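Multicopper oxidase type 1 (Nitrosomonas europaea, PDB 3G5W) binds copper in mononuclear and trinuclear sites and probably acts as a laccase-like two-domain multicopper oxidase. Local coordinates at residues Leu247-Asp252 and Met269-Tyr274; Ile188-Ile193 and Val238-Asp243; Tyr167-Lys172 and Asp294-Glu299. One frame throughout, in Å; residues are numbered along the deposited sequence.

Contact 1. Residues Leu247-Asp252 and Met269-Tyr274. With C2O (Cu-O-Cu linkage), chain P.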
# COMPACT_ATOMS: atom_id res chain seq x y z
N LEU A 247 -16.38 24.51 0.79
CA LEU A 247 -15.59 24.09 -0.36
C LEU A 247 -14.50 23.17 0.17
O LEU A 247 -13.72 23.57 1.05
CB LEU A 247 -15.00 25.30 -1.10
CG LEU A 247 -16.02 26.33 -1.64
CD1 LEU A 247 -15.32 27.51 -2.29
CD2 LEU A 247 -17.02 25.70 -2.62
N TRP A 248 -14.47 21.94 -0.34
CA TRP A 248 -13.70 20.86 0.28
C TRP A 248 -12.81 20.13 -0.71
O TRP A 248 -13.28 19.65 -1.74
CB TRP A 248 -14.65 19.85 0.91
CG TRP A 248 -15.61 20.43 1.89
CD1 TRP A 248 -16.95 20.63 1.71
CD2 TRP A 248 -15.31 20.89 3.21
NE1 TRP A 248 -17.51 21.18 2.85
CE2 TRP A 248 -16.52 21.34 3.78
CE3 TRP A 248 -14.13 20.95 3.97
CZ2 TRP A 248 -16.59 21.87 5.08
CZ3 TRP A 248 -14.20 21.47 5.27
CH2 TRP A 248 -15.43 21.91 5.81
N MET A 249 -11.53 20.04 -0.39
CA MET A 249 -10.59 19.30 -1.23
C MET A 249 -10.84 17.80 -1.15
O MET A 249 -11.15 17.27 -0.08
CB MET A 249 -9.15 19.57 -0.82
CG MET A 249 -8.69 21.01 -0.92
SD MET A 249 -8.92 21.81 -2.53
CE MET A 249 -8.07 20.68 -3.63
N ILE A 250 -10.71 17.14 -2.29
CA ILE A 250 -10.48 15.71 -2.33
C ILE A 250 -9.25 15.49 -3.22
O ILE A 250 -9.17 16.03 -4.32
CB ILE A 250 -11.72 14.90 -2.80
CG1 ILE A 250 -11.31 13.53 -3.36
CG2 ILE A 250 -12.54 15.68 -3.82
CD1 ILE A 250 -12.46 12.57 -3.48
N HIS A 251 -8.27 14.75 -2.70
CA HIS A 251 -6.99 14.60 -3.39
C HIS A 251 -6.23 13.37 -2.92
O HIS A 251 -6.47 12.84 -1.83
CB HIS A 251 -6.13 15.85 -3.19
CG HIS A 251 -5.69 16.08 -1.78
ND1 HIS A 251 -4.46 15.67 -1.31
CD2 HIS A 251 -6.33 16.64 -0.73
CE1 HIS A 251 -4.35 15.99 -0.03
NE2 HIS A 251 -5.47 16.58 0.35
N ASP A 252 -5.29 12.93 -3.75
CA ASP A 252 -4.35 11.90 -3.38
C ASP A 252 -3.42 12.51 -2.33
O ASP A 252 -2.88 13.61 -2.53
CB ASP A 252 -3.55 11.45 -4.60
CG ASP A 252 -2.82 10.14 -4.39
OD1 ASP A 252 -2.53 9.77 -3.22
OD2 ASP A 252 -2.53 9.47 -5.39
N MET A 269 -6.59 15.53 -7.92
CA MET A 269 -7.14 16.56 -7.05
C MET A 269 -8.41 17.16 -7.67
O MET A 269 -8.46 17.43 -8.87
CB MET A 269 -6.06 17.64 -6.85
CG MET A 269 -6.46 18.86 -6.07
SD MET A 269 -5.08 19.57 -5.14
CE MET A 269 -3.86 19.91 -6.42
N THR A 270 -9.44 17.32 -6.84
CA THR A 270 -10.60 18.14 -7.20
C THR A 270 -11.20 18.76 -5.93
O THR A 270 -10.59 18.70 -4.85
CB THR A 270 -11.65 17.39 -8.08
OG1 THR A 270 -12.62 18.32 -8.58
CG2 THR A 270 -12.38 16.28 -7.31
N THR A 271 -12.37 19.40 -6.06
CA THR A 271 -13.08 19.92 -4.89
C THR A 271 -14.52 19.44 -4.86
O THR A 271 -15.08 19.04 -5.89
CB THR A 271 -13.08 21.47 -4.85
OG1 THR A 271 -13.84 21.99 -5.95
CG2 THR A 271 -11.66 22.02 -4.92
N ILE A 272 -15.11 19.48 -3.67
CA ILE A 272 -16.55 19.34 -3.49
C ILE A 272 -17.11 20.74 -3.23
O ILE A 272 -16.66 21.42 -2.30
CB ILE A 272 -16.88 18.42 -2.29
CG1 ILE A 272 -16.43 16.98 -2.55
CG2 ILE A 272 -18.38 18.48 -1.95
CD1 ILE A 272 -16.32 16.13 -1.29
N GLU A 273 -18.07 21.16 -4.05
CA GLU A 273 -18.72 22.48 -3.92
C GLU A 273 -20.18 22.34 -3.48
O GLU A 273 -20.99 21.74 -4.20
CB GLU A 273 -18.69 23.22 -5.27
CG GLU A 273 -17.31 23.53 -5.83
CD GLU A 273 -17.34 24.14 -7.23
OE1 GLU A 273 -16.29 24.65 -7.68
OE2 GLU A 273 -18.41 24.10 -7.89
N TYR A 274 -20.52 22.89 -2.32
CA TYR A 274 -21.92 22.96 -1.89
C TYR A 274 -22.59 24.21 -2.46
O TYR A 274 -22.02 25.30 -2.42
CB TYR A 274 -22.03 23.05 -0.39
CG TYR A 274 -21.85 21.77 0.39
CD1 TYR A 274 -22.92 21.22 1.09
CD2 TYR A 274 -20.60 21.14 0.47
CE1 TYR A 274 -22.77 20.08 1.84
CE2 TYR A 274 -20.44 19.99 1.23
CZ TYR A 274 -21.54 19.47 1.91
OH TYR A 274 -21.43 18.35 2.68
CU2 C2O P . -5.82 17.97 1.79
CU3 C2O P . -3.35 15.71 5.53
O1 C2O P . -4.48 16.98 3.45
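An antiparallel beta pair in the second cupredoxin domain forms this contact, and it carries one ligand of the copper cluster. Strands 247-252 and 269-274 run at 152° to each other. Trp-248 pairs with Ile-272, and Ile-250 with Thr-270, as hydrogen-bonded pairs. Trp-248 O accepts the N-H of Ile-272 in its carbonyl plane at 2.7 Å. Thr-270 N meets Ile-250 O nearly along the C=O axis, whereas Ile-250 N sits above the carbonyl plane of Thr-270. On the face with Trp-248 and Ile-250, the indole meets Tyr-274 rim to rim, planes at 74°. Tyr-274 CE2 lies at the indole edge, 3.6 Å from Trp-248 NE1. That N-H is hydrogen-bonded to Asn-244 O. Ile-250 and Thr-270 lie side by side, with Ile-250 CG2 3.5 Å from Thr-270 CG2. An alanine at Trp-248 would lose the indole, and with it the N-H bond to Asn-244 O, and would probably loosen the packing of Tyr-274 and of Trp-69 of the second subunit. On the other face the Met-249 chain is bent at chi2 and chi3. This brings Met-249 CE to 3.4 Å from Met-269 CG, a tight contact, while SD rests on Thr-271 CG2. His-251 shares this face. Its CG is tucked between the backbone N and C (chi1 66°), and the ring stands off from strand 269-274. His-251 NE2 binds CU2 of the Cu-O-Cu linkage at 2.0 Å. His-251 ND1 donates to Asp-252 O at 2.9 Å, which probably fixes the ring rotation. His-205 and His-105 of the second subunit bind the same copper. A histidine on a cupredoxin strand, completing a copper site between subunits, is characteristic of the trinuclear cluster of two-domain multicopper oxidases.

Contact 2. Residues Ile188-Ile193 and Val238-Asp243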
# COMPACT_ATOMS: atom_id res chain seq x y z
N ILE A 188 -23.39 11.02 -1.40
CA ILE A 188 -22.68 10.64 -2.63
C ILE A 188 -21.91 9.33 -2.48
O ILE A 188 -21.44 8.98 -1.39
CB ILE A 188 -21.78 11.79 -3.20
CG1 ILE A 188 -20.56 12.05 -2.32
CG2 ILE A 188 -22.61 13.07 -3.42
CD1 ILE A 188 -19.65 13.17 -2.82
N ARG A 189 -21.82 8.62 -3.59
CA ARG A 189 -21.07 7.39 -3.67
C ARG A 189 -19.93 7.64 -4.65
O ARG A 189 -20.17 7.91 -5.82
CB ARG A 189 -21.98 6.28 -4.18
CG ARG A 189 -21.36 4.91 -4.29
CD ARG A 189 -22.42 3.90 -4.74
NE ARG A 189 -21.89 2.55 -4.81
CZ ARG A 189 -22.63 1.44 -4.74
NH1 ARG A 189 -22.05 0.25 -4.81
NH2 ARG A 189 -23.95 1.52 -4.58
N LEU A 190 -18.70 7.61 -4.15
CA LEU A 190 -17.52 7.70 -5.00
C LEU A 190 -16.99 6.30 -5.30
O LEU A 190 -16.54 5.58 -4.39
CB LEU A 190 -16.42 8.55 -4.35
CG LEU A 190 -16.77 9.91 -3.76
CD1 LEU A 190 -15.53 10.52 -3.10
CD2 LEU A 190 -17.35 10.86 -4.81
N ARG A 191 -17.04 5.92 -6.56
CA ARG A 191 -16.55 4.61 -6.98
C ARG A 191 -15.10 4.78 -7.46
O ARG A 191 -14.85 5.24 -8.58
CB ARG A 191 -17.45 4.03 -8.08
CG ARG A 191 -18.93 3.90 -7.66
CD ARG A 191 -19.79 3.36 -8.81
NE ARG A 191 -21.20 3.22 -8.46
CZ ARG A 191 -21.82 2.05 -8.27
NH1 ARG A 191 -21.16 0.90 -8.39
NH2 ARG A 191 -23.12 2.04 -7.98
N LEU A 192 -14.16 4.46 -6.57
CA LEU A 192 -12.74 4.65 -6.85
C LEU A 192 -12.19 3.41 -7.52
O LEU A 192 -12.37 2.30 -7.01
CB LEU A 192 -11.95 4.94 -5.56
CG LEU A 192 -12.45 6.04 -4.60
CD1 LEU A 192 -11.54 6.13 -3.38
CD2 LEU A 192 -12.56 7.39 -5.31
N ILE A 193 -11.52 3.58 -8.66
CA ILE A 193 -10.94 2.46 -9.39
C ILE A 193 -9.45 2.70 -9.57
O ILE A 193 -9.03 3.73 -10.10
CB ILE A 193 -11.65 2.23 -10.77
CG1 ILE A 193 -13.18 2.10 -10.57
CG2 ILE A 193 -11.08 0.97 -11.45
CD1 ILE A 193 -14.01 2.08 -11.86
N VAL A 238 -16.87 4.56 -1.74
CA VAL A 238 -16.87 5.40 -0.55
C VAL A 238 -18.15 6.21 -0.53
O VAL A 238 -18.44 6.94 -1.48
CB VAL A 238 -15.64 6.34 -0.52
CG1 VAL A 238 -15.62 7.16 0.76
CG2 VAL A 238 -14.35 5.53 -0.65
N ILE A 239 -18.91 6.07 0.55
CA ILE A 239 -20.15 6.83 0.71
C ILE A 239 -19.93 8.00 1.69
O ILE A 239 -19.37 7.82 2.78
CB ILE A 239 -21.35 5.91 1.08
CG1 ILE A 239 -21.91 5.28 -0.20
CG2 ILE A 239 -22.49 6.71 1.73
CD1 ILE A 239 -21.64 3.82 -0.36
N LEU A 240 -20.33 9.19 1.26
CA LEU A 240 -20.16 10.40 2.06
C LEU A 240 -21.51 11.09 2.25
O LEU A 240 -22.23 11.35 1.28
CB LEU A 240 -19.19 11.37 1.36
CG LEU A 240 -17.77 10.98 0.93
CD1 LEU A 240 -17.24 11.98 -0.10
CD2 LEU A 240 -16.84 10.95 2.12
N ASN A 241 -21.86 11.37 3.50
CA ASN A 241 -23.06 12.15 3.80
C ASN A 241 -22.71 13.63 3.68
O ASN A 241 -21.79 14.11 4.36
CB ASN A 241 -23.61 11.84 5.20
CG ASN A 241 -24.05 10.39 5.36
OD1 ASN A 241 -24.56 9.76 4.43
ND2 ASN A 241 -23.86 9.84 6.57
N MET A 242 -23.41 14.34 2.80
CA MET A 242 -23.10 15.75 2.54
C MET A 242 -23.83 16.65 3.53
O MET A 242 -24.84 17.27 3.19
CB MET A 242 -23.46 16.14 1.10
CG MET A 242 -22.67 15.44 -0.02
SD MET A 242 -20.86 15.65 0.06
CE MET A 242 -20.46 14.18 0.92
N ASP A 243 -23.30 16.73 4.76
CA ASP A 243 -23.97 17.45 5.84
C ASP A 243 -23.20 18.68 6.34
O ASP A 243 -23.48 19.19 7.42
CB ASP A 243 -24.22 16.49 7.01
CG ASP A 243 -22.92 15.93 7.59
OD1 ASP A 243 -23.02 15.08 8.51
OD2 ASP A 243 -21.81 16.32 7.15
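Two guanidinium groups lie face against face on one side of this strand pair. Arg-191 NH2 sits over the centre of the Arg-189 guanidinium, 3.3 Å above its plane. In return, Arg-189 NE lies over one face of the Arg-191 group, offset toward the rim. Arg-189 also makes a cation-pi contact with Phe-213. The like charges are probably balanced by nearby acids: Arg-189 forms salt bridges with Asp-237 and Glu-132, and Arg-191 with Asp-138. The Arg-189 chain is extended, with CG anti to the backbone N (chi1 -179°). It runs alongside Ile-239, and Arg-189 CG is 4.1 Å from Ile-239 CD1. The backbone pairing is regular. Ile-188 pairs with Leu-240 and Leu-190 with Val-238, both antiparallel hydrogen-bonded pairs. All four N-H donors lie in the plane of the carbonyl they meet; the Leu-190 N to Val-238 O bond is 2.8 Å. The opposite face is apolar. Leu-240 CD1 touches two neighbours, Leu-190 CD1 at 3.7 Å and Ile-188 CD1 at 3.8 Å. Met-242, at the centre of an inverse gamma turn, crosses Ile-188 at about a right angle and sets its CE 3.9 Å from Ile-188 CG1. Leu-192 CD1 packs on Val-238 CG2. Val-182 and Ile-180 of strand 180-182 pack on this apolar face. An antiparallel pair whose apolar face packs on the second sheet is characteristic of the cupredoxin beta-sandwich.

Contact 3. Residues Tyr167-Lys172 and Asp294-Glu299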
# COMPACT_ATOMS: atom_id res chain seq x y z
N TYR A 167 -0.53 12.48 -13.22
CA TYR A 167 -1.49 11.69 -12.44
C TYR A 167 -2.89 12.23 -12.70
O TYR A 167 -3.10 13.44 -12.66
CB TYR A 167 -1.11 11.74 -10.95
CG TYR A 167 0.35 11.44 -10.77
CD1 TYR A 167 0.79 10.11 -10.68
CD2 TYR A 167 1.30 12.46 -10.77
CE1 TYR A 167 2.15 9.82 -10.56
CE2 TYR A 167 2.66 12.17 -10.65
CZ TYR A 167 3.07 10.85 -10.54
OH TYR A 167 4.41 10.55 -10.42
N THR A 168 -3.83 11.34 -12.98
CA THR A 168 -5.14 11.78 -13.46
C THR A 168 -6.33 11.13 -12.74
O THR A 168 -6.22 10.01 -12.24
CB THR A 168 -5.30 11.56 -15.00
OG1 THR A 168 -5.21 10.16 -15.30
CG2 THR A 168 -4.24 12.33 -15.81
N ILE A 169 -7.44 11.85 -12.68
CA ILE A 169 -8.77 11.27 -12.42
C ILE A 169 -9.50 11.31 -13.76
O ILE A 169 -9.66 12.39 -14.34
CB ILE A 169 -9.61 12.08 -11.40
CG1 ILE A 169 -8.87 12.27 -10.07
CG2 ILE A 169 -10.97 11.38 -11.16
CD1 ILE A 169 -9.55 13.26 -9.10
N ASN A 170 -9.91 10.15 -14.25
CA ASN A 170 -10.58 10.04 -15.57
C ASN A 170 -9.81 10.77 -16.67
O ASN A 170 -10.38 11.53 -17.47
CB ASN A 170 -12.03 10.50 -15.50
CG ASN A 170 -12.85 9.70 -14.49
OD1 ASN A 170 -12.43 8.62 -14.07
ND2 ASN A 170 -14.00 10.24 -14.08
N ALA A 171 -8.49 10.56 -16.67
CA ALA A 171 -7.59 11.08 -17.71
C ALA A 171 -7.41 12.60 -17.76
O ALA A 171 -6.91 13.12 -18.76
CB ALA A 171 -7.98 10.54 -19.10
N LYS A 172 -7.80 13.30 -16.69
CA LYS A 172 -7.41 14.71 -16.51
C LYS A 172 -6.68 14.96 -15.20
O LYS A 172 -6.99 14.35 -14.18
CB LYS A 172 -8.61 15.66 -16.60
CG LYS A 172 -9.42 15.57 -17.90
CD LYS A 172 -8.57 15.85 -19.14
CE LYS A 172 -8.57 17.31 -19.53
NZ LYS A 172 -8.51 17.42 -21.03
N ASP A 294 -21.10 15.38 -16.34
CA ASP A 294 -20.79 13.99 -16.73
C ASP A 294 -19.30 13.61 -16.77
O ASP A 294 -18.94 12.58 -17.34
CB ASP A 294 -21.48 13.63 -18.06
CG ASP A 294 -22.00 12.20 -18.08
OD1 ASP A 294 -22.21 11.61 -17.00
OD2 ASP A 294 -22.23 11.67 -19.19
N PHE A 295 -18.44 14.43 -16.16
CA PHE A 295 -17.00 14.13 -16.09
C PHE A 295 -16.69 12.92 -15.19
O PHE A 295 -15.62 12.30 -15.29
CB PHE A 295 -16.20 15.36 -15.65
CG PHE A 295 -14.72 15.09 -15.51
CD1 PHE A 295 -14.15 14.87 -14.25
CD2 PHE A 295 -13.91 15.00 -16.64
CE1 PHE A 295 -12.79 14.60 -14.12
CE2 PHE A 295 -12.55 14.72 -16.52
CZ PHE A 295 -11.99 14.51 -15.25
N TYR A 296 -17.63 12.58 -14.30
CA TYR A 296 -17.52 11.37 -13.48
C TYR A 296 -18.61 10.37 -13.86
O TYR A 296 -18.94 9.47 -13.09
CB TYR A 296 -17.57 11.71 -11.97
CG TYR A 296 -16.53 12.73 -11.57
CD1 TYR A 296 -15.20 12.35 -11.37
CD2 TYR A 296 -16.86 14.08 -11.42
CE1 TYR A 296 -14.23 13.28 -11.03
CE2 TYR A 296 -15.89 15.01 -11.07
CZ TYR A 296 -14.58 14.60 -10.88
OH TYR A 296 -13.61 15.50 -10.54
N TYR A 297 -19.16 10.54 -15.07
CA TYR A 297 -20.29 9.74 -15.55
C TYR A 297 -21.51 9.87 -14.64
O TYR A 297 -22.39 9.02 -14.66
CB TYR A 297 -19.91 8.25 -15.69
CG TYR A 297 -19.23 7.87 -16.99
CD1 TYR A 297 -19.80 8.20 -18.22
CD2 TYR A 297 -18.04 7.17 -16.98
CE1 TYR A 297 -19.19 7.83 -19.42
CE2 TYR A 297 -17.41 6.79 -18.17
CZ TYR A 297 -17.99 7.13 -19.39
OH TYR A 297 -17.37 6.77 -20.57
N GLU A 298 -21.57 10.96 -13.87
CA GLU A 298 -22.65 11.13 -12.89
C GLU A 298 -24.01 11.38 -13.56
O GLU A 298 -25.05 11.06 -12.98
CB GLU A 298 -22.31 12.23 -11.87
CG GLU A 298 -22.52 13.66 -12.34
CD GLU A 298 -21.35 14.24 -13.15
OE1 GLU A 298 -21.45 15.42 -13.54
OE2 GLU A 298 -20.35 13.53 -13.40
N GLU A 299 -24.01 11.95 -14.77
CA GLU A 299 -25.25 12.13 -15.52
C GLU A 299 -25.63 10.86 -16.30
O GLU A 299 -26.80 10.48 -16.34
CB GLU A 299 -25.19 13.34 -16.45
CG GLU A 299 -24.94 14.69 -15.74
CD GLU A 299 -26.00 15.01 -14.68
OE1 GLU A 299 -25.61 15.40 -13.55
OE2 GLU A 299 -27.20 14.88 -14.97
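One hydrogen bond joins the two segments. Asn-170 ND2 donates to Phe-295 O at 2.9 Å, with an N-H...O angle of 153°. The donor lies in the carbonyl plane on a lone pair, and the acceptor is close to the plane of the Asn-170 amide. The same ND2 also bonds to Ile-140 O, and OD1 accepts from Met-142 N. The amide is thus held at both ends, which probably fixes its rotation and settles which end is N and which is O.

Ring contacts lie beside this bond. Phe-295 CG is anti to the backbone N (chi1 178°), which brings the ring against the turn at 169-172. Phe-295 CZ, at the ring tip, is 3.3 Å from Ile-169 O. Lys-172 CG comes to the ring edge, 3.5 Å from Phe-295 CE2, before its bent chain carries NZ to Val-15 O. Tyr-296 takes Ile-169 CG2 at its edge, 3.8 Å from CE1. Over one of its faces lies CD1 of the neighbouring Phe-295, offset toward the rim. Tyr-296 OH is hydrogen-bonded to Gln-178 O.

Backbone turns and a carboxylate shape the two sides. Residues 169-172 form a type I' turn, closed by Ile-169 N to Lys-172 O and by Lys-172 N to Ile-169 O. Residues 294-297 form a type I turn. Glu-298 holds this turn from within its own segment: OE1 receives Asp-294 N at 2.8 Å from above the carboxylate plane, and OE2 receives Tyr-296 N at 3.0 Å. Tyr-296 also makes a backbone bond with Ile-140 of strand 137-146. The arrangement is that of a type I' turn at the end of strand 166-169, an outermost strand of its sheet, packed against the long loop that leads from the second cupredoxin domain to strand 306-308 of the first-domain sheet.

How the contacts relate
Along the chain, contact 2 closes before contact 1 opens, and contact 3 spans both. Their centres lie 12 to 15 Å apart. Contacts 2 and 3 both reach the six-stranded sheet that holds strands 166-169, 187-194 and 235-241. Contact 1 belongs to the five-stranded sheet of the same domain. The two sheets meet where Ile-250 CD1 packs on Leu-190 CD1, and Tyr-274, whose OH has Asn-244 as polar partner, packs on the turn at Met-242. Contact 3 touches contact 1 through Tyr-296 OH and Thr-270 CG2. Contacts 2 and 3 do not touch. Together they join the sheet bearing a copper ligand to the facing sheet and to the loop returning to the first domain.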